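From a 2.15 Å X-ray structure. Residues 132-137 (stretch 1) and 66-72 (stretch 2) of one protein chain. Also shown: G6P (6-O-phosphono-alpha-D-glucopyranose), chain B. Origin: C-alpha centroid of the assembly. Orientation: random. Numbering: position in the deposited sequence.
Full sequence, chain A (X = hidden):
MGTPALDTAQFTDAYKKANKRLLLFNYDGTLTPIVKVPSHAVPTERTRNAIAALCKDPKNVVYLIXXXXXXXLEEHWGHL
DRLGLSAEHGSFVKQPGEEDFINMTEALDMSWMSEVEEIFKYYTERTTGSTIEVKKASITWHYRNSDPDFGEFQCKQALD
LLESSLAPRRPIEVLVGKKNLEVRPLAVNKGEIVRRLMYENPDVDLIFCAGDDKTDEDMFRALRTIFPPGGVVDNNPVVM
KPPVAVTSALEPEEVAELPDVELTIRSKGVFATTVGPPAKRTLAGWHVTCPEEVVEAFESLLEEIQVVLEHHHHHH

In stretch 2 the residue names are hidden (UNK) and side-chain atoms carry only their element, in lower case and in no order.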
# COMPACT_ATOMS: atom_id res chain seq x y z
N ILE A 132 14.28 -16.38 2.82
CA ILE A 132 13.84 -15.93 1.51
C ILE A 132 12.34 -16.12 1.36
O ILE A 132 11.78 -17.14 1.75
CB ILE A 132 14.58 -16.67 0.38
CG1 ILE A 132 14.27 -16.01 -0.97
CG2 ILE A 132 14.20 -18.14 0.36
CD1 ILE A 132 15.06 -16.58 -2.12
N GLU A 133 11.68 -15.11 0.80
CA GLU A 133 10.24 -15.17 0.59
C GLU A 133 9.91 -15.02 -0.89
O GLU A 133 9.67 -13.92 -1.37
CB GLU A 133 9.53 -14.08 1.40
CG GLU A 133 8.43 -14.60 2.31
CD GLU A 133 7.72 -13.50 3.06
OE1 GLU A 133 8.40 -12.63 3.64
OE2 GLU A 133 6.47 -13.50 3.08
N VAL A 134 9.92 -16.14 -1.60
CA VAL A 134 9.51 -16.14 -3.00
C VAL A 134 7.99 -16.01 -3.08
O VAL A 134 7.26 -16.88 -2.62
CB VAL A 134 9.97 -17.41 -3.73
CG1 VAL A 134 9.48 -17.40 -5.17
CG2 VAL A 134 11.49 -17.51 -3.69
N LYS A 135 7.53 -14.92 -3.67
CA LYS A 135 6.10 -14.70 -3.84
C LYS A 135 5.75 -14.85 -5.31
O LYS A 135 6.58 -15.29 -6.11
CB LYS A 135 5.69 -13.33 -3.30
CG LYS A 135 5.76 -13.24 -1.77
CD LYS A 135 5.57 -11.81 -1.26
CE LYS A 135 6.83 -10.99 -1.46
NZ LYS A 135 6.76 -9.66 -0.79
N LYS A 136 4.53 -14.50 -5.69
CA LYS A 136 4.07 -14.76 -7.04
C LYS A 136 4.66 -13.80 -8.07
O LYS A 136 4.94 -14.21 -9.20
CB LYS A 136 2.54 -14.71 -7.09
CG LYS A 136 1.88 -15.73 -6.18
CD LYS A 136 0.40 -15.93 -6.51
CE LYS A 136 -0.21 -17.00 -5.61
NZ LYS A 136 -1.65 -17.24 -5.91
N ALA A 137 4.87 -12.55 -7.69
CA ALA A 137 5.43 -11.56 -8.62
C ALA A 137 6.55 -10.74 -7.99
O ALA A 137 7.02 -9.77 -8.58
CB ALA A 137 4.33 -10.65 -9.13
N UNK A 66 -0.63 -3.68 0.22
CA UNK A 66 0.52 -4.26 0.91
C UNK A 66 1.53 -4.89 -0.04
O UNK A 66 1.23 -5.15 -1.21
c UNK A 66 0.02 -5.31 1.91
o UNK A 66 1.11 -5.95 2.55
N UNK A 67 2.73 -5.13 0.46
CA UNK A 67 3.74 -5.84 -0.29
C UNK A 67 3.59 -7.33 -0.07
O UNK A 67 4.26 -8.15 -0.71
N UNK A 68 2.70 -7.68 0.85
CA UNK A 68 2.40 -9.07 1.17
C UNK A 68 1.85 -9.85 -0.03
O UNK A 68 1.36 -9.26 -1.00
c UNK A 68 1.41 -9.15 2.32
c UNK A 68 1.99 -8.78 3.68
c UNK A 68 2.79 -9.93 4.26
n UNK A 68 4.09 -10.12 7.69
n UNK A 68 3.70 -11.80 6.16
n UNK A 68 3.26 -9.61 5.61
c UNK A 68 3.69 -10.51 6.49
N UNK A 69 1.95 -11.17 0.06
CA UNK A 69 1.39 -12.07 -0.93
C UNK A 69 -0.10 -12.28 -0.67
O UNK A 69 -0.55 -12.20 0.47
c UNK A 69 2.16 -14.02 0.50
c UNK A 69 2.12 -13.42 -0.89
o UNK A 69 2.91 -13.50 1.35
o UNK A 69 1.44 -15.01 0.75
N UNK A 70 -0.85 -12.55 -1.73
CA UNK A 70 -2.28 -12.75 -1.63
C UNK A 70 -2.70 -13.82 -0.64
O UNK A 70 -3.75 -13.71 -0.01
N UNK A 71 -1.88 -14.85 -0.49
CA UNK A 71 -2.20 -15.96 0.39
C UNK A 71 -2.26 -15.53 1.85
O UNK A 71 -3.22 -15.83 2.56
o UNK A 71 -2.18 -17.57 -1.87
o UNK A 71 -1.02 -19.16 -0.90
c UNK A 71 -1.48 -18.01 -0.93
c UNK A 71 -1.17 -17.09 0.24
N UNK A 72 -1.23 -14.82 2.30
CA UNK A 72 -1.18 -14.32 3.67
C UNK A 72 -2.35 -13.39 3.95
O UNK A 72 -2.97 -13.45 5.00
c UNK A 72 0.68 -13.57 6.40
c UNK A 72 0.73 -12.93 7.63
c UNK A 72 -0.22 -11.59 5.41
c UNK A 72 0.31 -11.62 7.74
c UNK A 72 -0.17 -10.95 6.64
c UNK A 72 0.14 -13.60 3.94
c UNK A 72 0.20 -12.91 5.28
C1 G6P B . 6.73 -7.94 5.26
C2 G6P B . 6.61 -9.09 4.26
C3 G6P B . 7.47 -8.86 3.04
C4 G6P B . 7.06 -7.57 2.35
C5 G6P B . 6.85 -6.37 3.29
C6 G6P B . 5.73 -5.45 2.78
O1 G6P B . 8.02 -7.89 5.88
O2 G6P B . 6.98 -10.31 4.91
O3 G6P B . 7.27 -9.92 2.09
O4 G6P B . 8.11 -7.33 1.40
O5 G6P B . 6.44 -6.69 4.63
O6 G6P B . 4.59 -5.45 3.69
P G6P B . 3.58 -4.18 3.78
O1P G6P B . 2.08 -4.60 4.18
O2P G6P B . 4.08 -3.25 4.82
O3P G6P B . 3.60 -3.46 2.34
O HOH W 1 3.84 -13.30 3.88

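Position 66 carries one carbon and then one oxygen, with no branch: a hydroxymethyl group, Ser-66. It does not reach stretch 1. Its OG makes a very short hydrogen bond of 2.3 Å to O1P of the sugar phosphate, and it accepts one from the backbone N of position 68 at 2.9 Å, which braces the turn.

Position 67 has no side-chain atoms, so it is Gly-67. The coordinates show one reason for this economy: an ideal CB here would lie 2.8 Å from C6 of G6P, a clash. What remains is backbone, and both ends of it work. Gly-67 N donates to G6P O3P at 2.7 Å, while Gly-67 O accepts from Lys-135 NZ at 2.9 Å.

At position 68 three carbons lead to a nitrogen and then to a carbon bearing two more nitrogens, a guanidinium: Arg-68. Its CA-to-CB bond points away from stretch 1, but the end of the chain comes nearer. G6P C2 lies over one face of the guanidinium. NH1 is 4.5 Å from Glu-133 OE2, which sits well out of the guanidinium plane, so charge alone acts directly between them.

Position 69 shows two carbons, the second carrying two oxygens. This short carboxylate is Asp-69, pointing toward stretch 1, with its CB packed 3.7 Å from Lys-135 CG. It is the N-cap of the following helix: OD2 accepts from the backbone N of position 72 at 3.1 Å.

Position 70 again lacks side-chain atoms and is Gly-70, which adds little to the contact.

Position 71 repeats the pattern of two carbons and two terminal oxygens: Asp-71. Its OD1 is 4.1 Å from Lys-136 NZ, opposite charges near each other but beyond a salt bridge, at an exposed margin.

Position 72 bears one carbon and a six-carbon ring without a hydroxyl, Phe-72; its side chain stays out of reach of stretch 1.

The contact is small, 232 Å² in all, and is organised around the ligand. Lys-135 runs its aliphatic chain along stretch 2 and spends its ammonium twice, NZ donating to Gly-67 O and, also at 2.9 Å, to G6P O3. Glu-133 OE1 accepts from G6P O2 at 3.0 Å and weakly from O3 at 3.3 Å. Its OE2 lies 4.0 Å from Asp-69 OD1, a like-charged pair reconciled by one water, which donates to OD1 at 2.7 Å and to OE2 at 2.8 Å while accepting from Arg-68 NH1 at 2.7 Å.

Stretch 2, residues 66-72: SGRDGDF
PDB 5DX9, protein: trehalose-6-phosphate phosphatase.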